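Local atomic coordinates of phage-related conserved hypothetical protein, BB2244 (Bordetella bronchiseptica, PDB entry 2BDV), a protein that is of unknown function but probably belongs to the SOS-response-associated peptidases, whose relatives cross-link to abasic sites in single-stranded DNA. Residues 4-9 with 118-123; 44-49 with 54-59; 77-80 with 85-88. All blocks are in the same frame, centred on the assembly; numbering follows the deposited sequence.

How the interactions relate
The three contacts fall on different parts of one SRAP-family chain. Interaction 1 has the widest span in sequence, and both other contacts lie between its two segments; interaction 2 closes before interaction 3 opens. Interactions 1 and 2 have centres about 20 Å apart, yet their nearest atoms approach to about 4 Å without touching, and the side chain of Gln-7 reaches toward the start of the hairpin by bonding Leu-43 O. Interaction 3 lies about 26 Å, centre to centre, from interaction 1, on the opposite side of the chain's centre. No ligand marks a site; in relatives the reactive cysteine is at the N-terminus, so 4-9 is probably the segment closest to it in sequence.

Interaction 1. Residues 4-9 with 118-123; sequences RIAQKS and PYYIHG
This is a buried, side-chain-only contact over one face of an antiparallel beta-sheet, between strands that are not neighbours. In the sheet order 5-7, 101-107, 116-123, 201-204, the strand 101-107 separates the two segments, and Ala-6 and Lys-8 meet Tyr-120 across it. The interface is small, 118 Å² summed over both sides, and consists of one phenol touching both partners. Tyr-120 swings its ring anti to the backbone N (chi1 175°), beside the carbonyl carbon; its CB does not aim at the other segment, but the ring end does come close. Ala-6 CB lies 3.9 Å from Tyr-120 CE1, an apolar contact oblique to the ring. The same phenol meets the rings of Tyr-103, on the intervening strand, and Tyr-34, so it belongs to an aromatic group on this side of the sheet. Ile-5 and Gln-7 direct their side chains away from 118-123; the Gln-7 amide bonds Pro-98 O and Leu-43 O instead. Lys-8 N bonds one carboxylate oxygen of Asp-100, and Ser-9 OG bonds the other. The Lys-8 side chain arrives from the direction opposite to the phenol, extended beyond CG, and places its last two atoms around the hydroxyl end. Lys-8 CE is 3.2 Å from Tyr-120 OH, while Lys-8 NZ is 3.6 Å from Tyr-120 CZ, again oblique to the ring. The amine and the hydroxyl are themselves close, with Lys-8 NZ 3.4 Å from Tyr-120 OH, a separation that does not settle whether the two bond.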
loop_
_atom_site.group_PDB
_atom_site.type_symbol
_atom_site.label_atom_id
_atom_site.label_comp_id
_atom_site.label_asym_id
_atom_site.label_seq_id
_atom_site.Cartn_x
_atom_site.Cartn_y
_atom_site.Cartn_z
ATOM N N ARG A 4 8.696 -0.658 0.514
ATOM C CA ARG A 4 9.047 -0.545 -0.889
ATOM C C ARG A 4 8.108 -1.429 -1.706
ATOM O O ARG A 4 7.813 -2.557 -1.314
ATOM C CB ARG A 4 10.491 -1.018 -1.074
ATOM C CG ARG A 4 11.213 -0.451 -2.280
ATOM C CD ARG A 4 11.622 0.999 -2.035
ATOM N NE ARG A 4 12.494 1.159 -0.868
ATOM C CZ ARG A 4 13.773 0.787 -0.813
ATOM N NH1 ARG A 4 14.475 0.980 0.297
ATOM N NH2 ARG A 4 14.355 0.225 -1.863
ATOM N N ILE A 5 7.631 -0.923 -2.838
ATOM C CA ILE A 5 6.747 -1.709 -3.688
ATOM C C ILE A 5 7.217 -1.636 -5.137
ATOM O O ILE A 5 8.151 -0.896 -5.470
ATOM C CB ILE A 5 5.284 -1.201 -3.667
ATOM C CG1 ILE A 5 5.235 0.238 -4.164
ATOM C CG2 ILE A 5 4.685 -1.386 -2.284
ATOM C CD1 ILE A 5 3.818 0.789 -4.383
ATOM N N ALA A 6 6.557 -2.406 -5.993
ATOM C CA ALA A 6 6.882 -2.418 -7.411
ATOM C C ALA A 6 5.626 -2.275 -8.267
ATOM O O ALA A 6 4.641 -2.980 -8.059
ATOM C CB ALA A 6 7.622 -3.715 -7.776
ATOM N N GLN A 7 5.666 -1.334 -9.209
ATOM C CA GLN A 7 4.569 -1.102 -10.148
ATOM C C GLN A 7 5.179 -1.189 -11.546
ATOM O O GLN A 7 5.612 -0.182 -12.119
ATOM C CB GLN A 7 3.930 0.274 -9.941
ATOM C CG GLN A 7 3.138 0.403 -8.643
ATOM C CD GLN A 7 2.393 1.729 -8.526
ATOM O OE1 GLN A 7 2.856 2.760 -9.014
ATOM N NE2 GLN A 7 1.239 1.708 -7.858
ATOM N N LYS A 8 5.218 -2.402 -12.088
ATOM C CA LYS A 8 5.796 -2.628 -13.406
ATOM C C LYS A 8 4.826 -2.976 -14.534
ATOM O O LYS A 8 5.195 -2.913 -15.706
ATOM C CB LYS A 8 6.891 -3.687 -13.309
ATOM C CG LYS A 8 6.610 -4.823 -12.351
ATOM C CD LYS A 8 7.910 -5.564 -12.048
ATOM C CE LYS A 8 7.656 -6.862 -11.309
ATOM N NZ LYS A 8 8.925 -7.599 -11.045
ATOM N N SER A 9 3.595 -3.339 -14.192
ATOM C CA SER A 9 2.607 -3.660 -15.215
ATOM C C SER A 9 2.039 -2.390 -15.817
ATOM O O SER A 9 2.139 -1.311 -15.235
ATOM C CB SER A 9 1.452 -4.468 -14.631
ATOM O OG SER A 9 1.884 -5.746 -14.229
ATOM N N PRO A 118 17.702 -8.242 0.761
ATOM C CA PRO A 118 16.385 -7.850 0.244
ATOM C C PRO A 118 15.675 -8.974 -0.527
ATOM O O PRO A 118 16.302 -9.704 -1.295
ATOM C CB PRO A 118 16.714 -6.652 -0.651
ATOM C CG PRO A 118 18.100 -6.973 -1.150
ATOM C CD PRO A 118 18.785 -7.499 0.087
ATOM N N TYR A 119 14.370 -9.118 -0.306
ATOM C CA TYR A 119 13.575 -10.131 -1.001
ATOM C C TYR A 119 12.437 -9.456 -1.764
ATOM O O TYR A 119 11.950 -8.395 -1.361
ATOM C CB TYR A 119 12.961 -11.136 -0.008
ATOM C CG TYR A 119 13.913 -12.193 0.493
ATOM C CD1 TYR A 119 14.820 -11.914 1.515
ATOM C CD2 TYR A 119 13.945 -13.458 -0.089
ATOM C CE1 TYR A 119 15.743 -12.865 1.943
ATOM C CE2 TYR A 119 14.864 -14.419 0.331
ATOM C CZ TYR A 119 15.762 -14.114 1.345
ATOM O OH TYR A 119 16.700 -15.048 1.737
ATOM N N TYR A 120 12.018 -10.060 -2.871
ATOM C CA TYR A 120 10.901 -9.522 -3.646
ATOM C C TYR A 120 9.749 -10.531 -3.501
ATOM O O TYR A 120 9.939 -11.716 -3.757
ATOM C CB TYR A 120 11.280 -9.367 -5.132
ATOM C CG TYR A 120 10.121 -8.915 -6.002
ATOM C CD1 TYR A 120 9.498 -7.692 -5.775
ATOM C CD2 TYR A 120 9.641 -9.715 -7.036
ATOM C CE1 TYR A 120 8.431 -7.274 -6.545
ATOM C CE2 TYR A 120 8.564 -9.307 -7.824
ATOM C CZ TYR A 120 7.963 -8.077 -7.570
ATOM O OH TYR A 120 6.899 -7.633 -8.330
ATOM N N ILE A 121 8.578 -10.057 -3.066
ATOM C CA ILE A 121 7.392 -10.903 -2.864
ATOM C C ILE A 121 6.320 -10.543 -3.885
ATOM O O ILE A 121 6.080 -9.366 -4.139
ATOM C CB ILE A 121 6.733 -10.709 -1.452
ATOM C CG1 ILE A 121 7.736 -10.955 -0.330
ATOM C CG2 ILE A 121 5.613 -11.706 -1.255
ATOM C CD1 ILE A 121 8.657 -9.820 -0.062
ATOM N N HIS A 122 5.662 -11.545 -4.464
ATOM C CA HIS A 122 4.615 -11.267 -5.450
ATOM C C HIS A 122 3.576 -12.382 -5.559
ATOM O O HIS A 122 3.696 -13.432 -4.927
ATOM C CB HIS A 122 5.253 -11.030 -6.819
ATOM C CG HIS A 122 5.861 -12.261 -7.409
ATOM N ND1 HIS A 122 5.104 -13.266 -7.971
ATOM C CD2 HIS A 122 7.145 -12.684 -7.459
ATOM C CE1 HIS A 122 5.896 -14.257 -8.338
ATOM N NE2 HIS A 122 7.140 -13.928 -8.039
ATOM N N GLY A 123 2.553 -12.130 -6.365
ATOM C CA GLY A 123 1.502 -13.104 -6.583
ATOM C C GLY A 123 1.497 -13.518 -8.048
ATOM O O GLY A 123 2.490 -13.332 -8.748
#

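Interaction 2. Residues 44-49 with 54-59; sequences TMHRLV and ALARLP
Strands 44-46 and 54-57 run antiparallel, with 140° between their directions and a closest axis approach of 4.9 Å, and Thr-44 with Ala-56 and His-46 with Ala-54 form hydrogen-bonded pairs on either side of the non-hydrogen-bonded pair Met-45 and Leu-55. Thr-44 N reaches Ala-56 O at 2.7 Å, and Ala-56 N returns a bond to Thr-44 O at 3.0 Å; His-46 and Ala-54 exchange the equivalent two bonds. Ala-56 O is gripped twice, because Thr-44 OG1 also donates to it at 3.1 Å. That hydroxyl sits between the backbone N and the carbonyl carbon (chi1 78°), which carries it above the carbonyl plane of Ala-56, 46° out of it, while the backbone N comes in nearly along the C=O axis. The two strands make a beta hairpin, with four residues joining the segments, and Met-45 ties it by a backbone bond to Leu-96 of strand 94-99. On the face bearing Met-45 and Leu-55, these side chains run side by side in the same direction, and Met-45 CG presses on Leu-55 CD1 at 3.4 Å, tighter than usual. Met-45, modelled as selenomethionine, then leads its selenium end away, its side chain packing on helix 11-18. On the other face, Leu-58 crosses Thr-44 at about a right angle and meets the His-46 ring from the opposite direction, with Leu-58 CD2 3.8 Å from His-46 CD2, oblique to the ring. Leu-48 folds back so that its CD1 stands 3.8 Å above the His-46 plane, over the ring centre. Leu-48 N also bonds His-46 ND1 at 3.1 Å, nearly straight, so a neutral imidazole would be expected to keep its proton on NE2.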
loop_
_atom_site.group_PDB
_atom_site.type_symbol
_atom_site.label_atom_id
_atom_site.label_comp_id
_atom_site.label_asym_id
_atom_site.label_seq_id
_atom_site.Cartn_x
_atom_site.Cartn_y
_atom_site.Cartn_z
ATOM N N THR A 44 -2.411 5.023 -7.950
ATOM C CA THR A 44 -3.445 4.587 -7.012
ATOM C C THR A 44 -4.781 4.610 -7.746
ATOM O O THR A 44 -4.941 5.303 -8.754
ATOM C CB THR A 44 -3.587 5.515 -5.755
ATOM O OG1 THR A 44 -4.320 6.696 -6.101
ATOM C CG2 THR A 44 -2.226 5.915 -5.204
HETATM N N MSE A 45 -5.733 3.841 -7.238
HETATM C CA MSE A 45 -7.069 3.798 -7.807
HETATM C C MSE A 45 -8.040 4.122 -6.683
HETATM O O MSE A 45 -7.870 3.647 -5.557
HETATM C CB MSE A 45 -7.345 2.424 -8.412
HETATM C CG MSE A 45 -6.419 2.133 -9.583
HETATM SE SE MSE A 45 -6.886 0.573 -10.611
HETATM C CE MSE A 45 -6.167 -0.750 -9.433
ATOM N N HIS A 46 -9.043 4.945 -6.990
ATOM C CA HIS A 46 -10.019 5.373 -5.986
ATOM C C HIS A 46 -11.240 6.097 -6.555
ATOM O O HIS A 46 -11.330 6.358 -7.752
ATOM C CB HIS A 46 -9.335 6.309 -4.990
ATOM C CG HIS A 46 -8.861 7.590 -5.606
ATOM N ND1 HIS A 46 -9.724 8.562 -6.066
ATOM C CD2 HIS A 46 -7.609 8.044 -5.863
ATOM C CE1 HIS A 46 -9.025 9.562 -6.580
ATOM N NE2 HIS A 46 -7.742 9.272 -6.469
ATOM N N ARG A 47 -12.162 6.432 -5.660
ATOM C CA ARG A 47 -13.379 7.151 -6.010
ATOM C C ARG A 47 -13.573 8.242 -4.954
ATOM O O ARG A 47 -14.665 8.429 -4.418
ATOM C CB ARG A 47 -14.567 6.184 -6.018
ATOM C CG ARG A 47 -14.328 4.990 -6.923
ATOM C CD ARG A 47 -15.471 4.006 -6.878
ATOM N NE ARG A 47 -16.724 4.575 -7.366
ATOM C CZ ARG A 47 -17.885 3.929 -7.322
ATOM N NH1 ARG A 47 -18.990 4.502 -7.777
ATOM N NH2 ARG A 47 -17.935 2.706 -6.807
ATOM N N LEU A 48 -12.494 8.965 -4.668
ATOM C CA LEU A 48 -12.510 10.015 -3.653
ATOM C C LEU A 48 -13.230 11.300 -4.046
ATOM O O LEU A 48 -13.726 12.027 -3.184
ATOM C CB LEU A 48 -11.076 10.350 -3.241
ATOM C CG LEU A 48 -10.280 9.166 -2.696
ATOM C CD1 LEU A 48 -8.847 9.598 -2.378
ATOM C CD2 LEU A 48 -10.973 8.618 -1.469
ATOM N N VAL A 49 -13.275 11.587 -5.340
ATOM C CA VAL A 49 -13.933 12.796 -5.807
ATOM C C VAL A 49 -15.194 12.490 -6.613
ATOM O O VAL A 49 -15.126 11.914 -7.702
ATOM C CB VAL A 49 -12.978 13.643 -6.668
ATOM C CG1 VAL A 49 -13.638 14.983 -7.014
ATOM C CG2 VAL A 49 -11.657 13.865 -5.920
ATOM N N ALA A 54 -11.224 6.418 -10.574
ATOM C CA ALA A 54 -10.069 7.044 -11.183
ATOM C C ALA A 54 -8.761 6.313 -10.925
ATOM O O ALA A 54 -8.643 5.486 -10.012
ATOM C CB ALA A 54 -9.954 8.481 -10.709
ATOM N N LEU A 55 -7.785 6.647 -11.762
ATOM C CA LEU A 55 -6.443 6.110 -11.695
ATOM C C LEU A 55 -5.546 7.343 -11.699
ATOM O O LEU A 55 -5.392 7.998 -12.729
ATOM C CB LEU A 55 -6.157 5.245 -12.921
ATOM C CG LEU A 55 -4.735 4.677 -13.015
ATOM C CD1 LEU A 55 -4.560 3.586 -11.977
ATOM C CD2 LEU A 55 -4.482 4.114 -14.412
ATOM N N ALA A 56 -4.982 7.667 -10.535
ATOM C CA ALA A 56 -4.120 8.836 -10.384
ATOM C C ALA A 56 -2.944 8.581 -9.446
ATOM O O ALA A 56 -2.888 7.561 -8.757
ATOM C CB ALA A 56 -4.934 10.022 -9.873
ATOM N N ARG A 57 -2.008 9.523 -9.421
ATOM C CA ARG A 57 -0.829 9.415 -8.576
ATOM C C ARG A 57 -0.987 10.238 -7.315
ATOM O O ARG A 57 -1.175 11.451 -7.362
ATOM C CB ARG A 57 0.415 9.873 -9.342
ATOM C CG ARG A 57 0.802 8.938 -10.463
ATOM C CD ARG A 57 2.122 9.331 -11.092
ATOM N NE ARG A 57 2.554 8.341 -12.084
ATOM C CZ ARG A 57 3.189 7.210 -11.793
ATOM N NH1 ARG A 57 3.484 6.911 -10.536
ATOM N NH2 ARG A 57 3.519 6.371 -12.759
ATOM N N LEU A 58 -0.913 9.571 -6.174
ATOM C CA LEU A 58 -1.052 10.252 -4.897
ATOM C C LEU A 58 0.248 10.074 -4.116
ATOM O O LEU A 58 0.995 9.120 -4.348
ATOM C CB LEU A 58 -2.247 9.664 -4.133
ATOM C CG LEU A 58 -3.648 10.245 -4.407
ATOM C CD1 LEU A 58 -3.901 10.380 -5.897
ATOM C CD2 LEU A 58 -4.691 9.355 -3.757
ATOM N N PRO A 59 0.547 11.006 -3.205
ATOM C CA PRO A 59 1.759 10.964 -2.381
ATOM C C PRO A 59 1.712 9.866 -1.325
ATOM O O PRO A 59 0.762 9.792 -0.537
ATOM C CB PRO A 59 1.786 12.343 -1.724
ATOM C CG PRO A 59 1.046 13.196 -2.674
ATOM C CD PRO A 59 -0.102 12.320 -3.094
#

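Interaction 3. Residues 77-80 with 85-88; sequences ETIE and PWKL
Trp-86 is the side chain that faces the helix segment 77-80, and its near end makes the contact. Its CB leaves the backbone toward the helix and meets Ile-79 CG1 at 3.8 Å, an approach in keeping with the 5.9 Å between the CA atoms of these two residues. The indole begins beside the backbone N, anti to the carbonyl carbon (chi1 -45°), and CG is still close to the same methylene, 4.0 Å from Ile-79 CG1. At CD1 the ring touches two partners: Thr-78 CG2 lies 3.8 Å from Trp-86 CD1, and Ile-79 CG1 is 4.0 Å from it. Both side chains cross the indole obliquely. Thr-78 presents its methyl because CG2 is anti to its backbone N, while OG1 is placed on the side of that N. Beyond CD1 no indole atom comes within 4.2 Å of 77-80; the rest of the ring turns to other parts of the fold. The indole as a whole also touches Met-71, Ala-74 of strand 73-75 and Ala-148 of strand 147-151. One face is partly backed from within its own segment, where Pro-85 CD stands 3.9 Å above the Trp-86 plane, offset toward the rim. Pro-85 follows a cis peptide bond and leads straight into the short 3-10 turn 86-88. Ile-79 shares the sheet-side surroundings, touching Ala-74 and Val-150, and extends them to Leu-191 of helix 184-191. Purely apolar in its cross-segment contacts, this is a helix and a following 3-10 turn packed through one tryptophan against the mixed four-stranded sheet of an alpha-beta fold.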
loop_
_atom_site.group_PDB
_atom_site.type_symbol
_atom_site.label_atom_id
_atom_site.label_comp_id
_atom_site.label_asym_id
_atom_site.label_seq_id
_atom_site.Cartn_x
_atom_site.Cartn_y
_atom_site.Cartn_z
ATOM N N GLU A 77 -5.042 -3.170 13.217
ATOM C CA GLU A 77 -5.754 -3.116 14.482
ATOM C C GLU A 77 -6.154 -1.715 14.919
ATOM O O GLU A 77 -7.216 -1.535 15.512
ATOM C CB GLU A 77 -4.928 -3.771 15.578
ATOM C CG GLU A 77 -5.719 -3.962 16.839
ATOM C CD GLU A 77 -5.060 -4.930 17.772
ATOM O OE1 GLU A 77 -3.936 -4.627 18.231
ATOM O OE2 GLU A 77 -5.666 -5.996 18.031
ATOM N N THR A 78 -5.310 -0.724 14.649
ATOM C CA THR A 78 -5.659 0.638 15.022
ATOM C C THR A 78 -6.886 1.054 14.211
ATOM O O THR A 78 -7.740 1.789 14.699
ATOM C CB THR A 78 -4.495 1.614 14.770
ATOM O OG1 THR A 78 -3.411 1.293 15.648
ATOM C CG2 THR A 78 -4.931 3.051 15.033
ATOM N N ILE A 79 -6.989 0.559 12.983
ATOM C CA ILE A 79 -8.137 0.880 12.145
ATOM C C ILE A 79 -9.374 0.157 12.690
ATOM O O ILE A 79 -10.476 0.704 12.682
ATOM C CB ILE A 79 -7.893 0.462 10.673
ATOM C CG1 ILE A 79 -6.618 1.128 10.153
ATOM C CG2 ILE A 79 -9.085 0.857 9.812
ATOM C CD1 ILE A 79 -6.236 0.722 8.747
ATOM N N GLU A 80 -9.182 -1.068 13.172
ATOM C CA GLU A 80 -10.278 -1.855 13.731
ATOM C C GLU A 80 -10.810 -1.236 15.028
ATOM O O GLU A 80 -12.023 -1.140 15.227
ATOM C CB GLU A 80 -9.822 -3.292 14.013
ATOM C CG GLU A 80 -9.464 -4.109 12.780
ATOM C CD GLU A 80 -10.569 -4.101 11.741
ATOM O OE1 GLU A 80 -11.744 -4.268 12.126
ATOM O OE2 GLU A 80 -10.262 -3.941 10.541
ATOM N N PRO A 85 -4.599 7.860 13.527
ATOM C CA PRO A 85 -5.411 8.926 12.937
ATOM C C PRO A 85 -6.308 8.369 11.842
ATOM O O PRO A 85 -7.090 9.090 11.227
ATOM C CB PRO A 85 -4.360 9.865 12.380
ATOM C CG PRO A 85 -3.382 8.892 11.814
ATOM C CD PRO A 85 -3.260 7.841 12.911
ATOM N N TRP A 86 -6.177 7.074 11.599
ATOM C CA TRP A 86 -6.947 6.410 10.559
ATOM C C TRP A 86 -8.462 6.525 10.726
ATOM O O TRP A 86 -9.195 6.418 9.749
ATOM C CB TRP A 86 -6.515 4.945 10.491
ATOM C CG TRP A 86 -5.019 4.817 10.529
ATOM C CD1 TRP A 86 -4.282 4.080 11.407
ATOM C CD2 TRP A 86 -4.076 5.501 9.691
ATOM N NE1 TRP A 86 -2.945 4.262 11.175
ATOM C CE2 TRP A 86 -2.785 5.128 10.128
ATOM C CE3 TRP A 86 -4.197 6.391 8.617
ATOM C CZ2 TRP A 86 -1.616 5.614 9.528
ATOM C CZ3 TRP A 86 -3.032 6.878 8.019
ATOM C CH2 TRP A 86 -1.759 6.484 8.480
ATOM N N LYS A 87 -8.939 6.754 11.948
ATOM C CA LYS A 87 -10.378 6.871 12.170
ATOM C C LYS A 87 -10.950 8.044 11.386
ATOM O O LYS A 87 -12.158 8.152 11.202
ATOM C CB LYS A 87 -10.684 7.061 13.660
ATOM C CG LYS A 87 -10.094 8.331 14.269
ATOM C CD LYS A 87 -10.337 8.406 15.780
ATOM C CE LYS A 87 -9.421 9.434 16.438
ATOM N NZ LYS A 87 -9.685 9.609 17.898
ATOM N N LEU A 88 -10.068 8.916 10.918
ATOM C CA LEU A 88 -10.469 10.095 10.165
ATOM C C LEU A 88 -10.506 9.865 8.654
ATOM O O LEU A 88 -10.991 10.708 7.897
ATOM C CB LEU A 88 -9.495 11.229 10.477
ATOM C CG LEU A 88 -9.279 11.527 11.971
ATOM C CD1 LEU A 88 -8.079 12.453 12.139
ATOM C CD2 LEU A 88 -10.531 12.150 12.572
#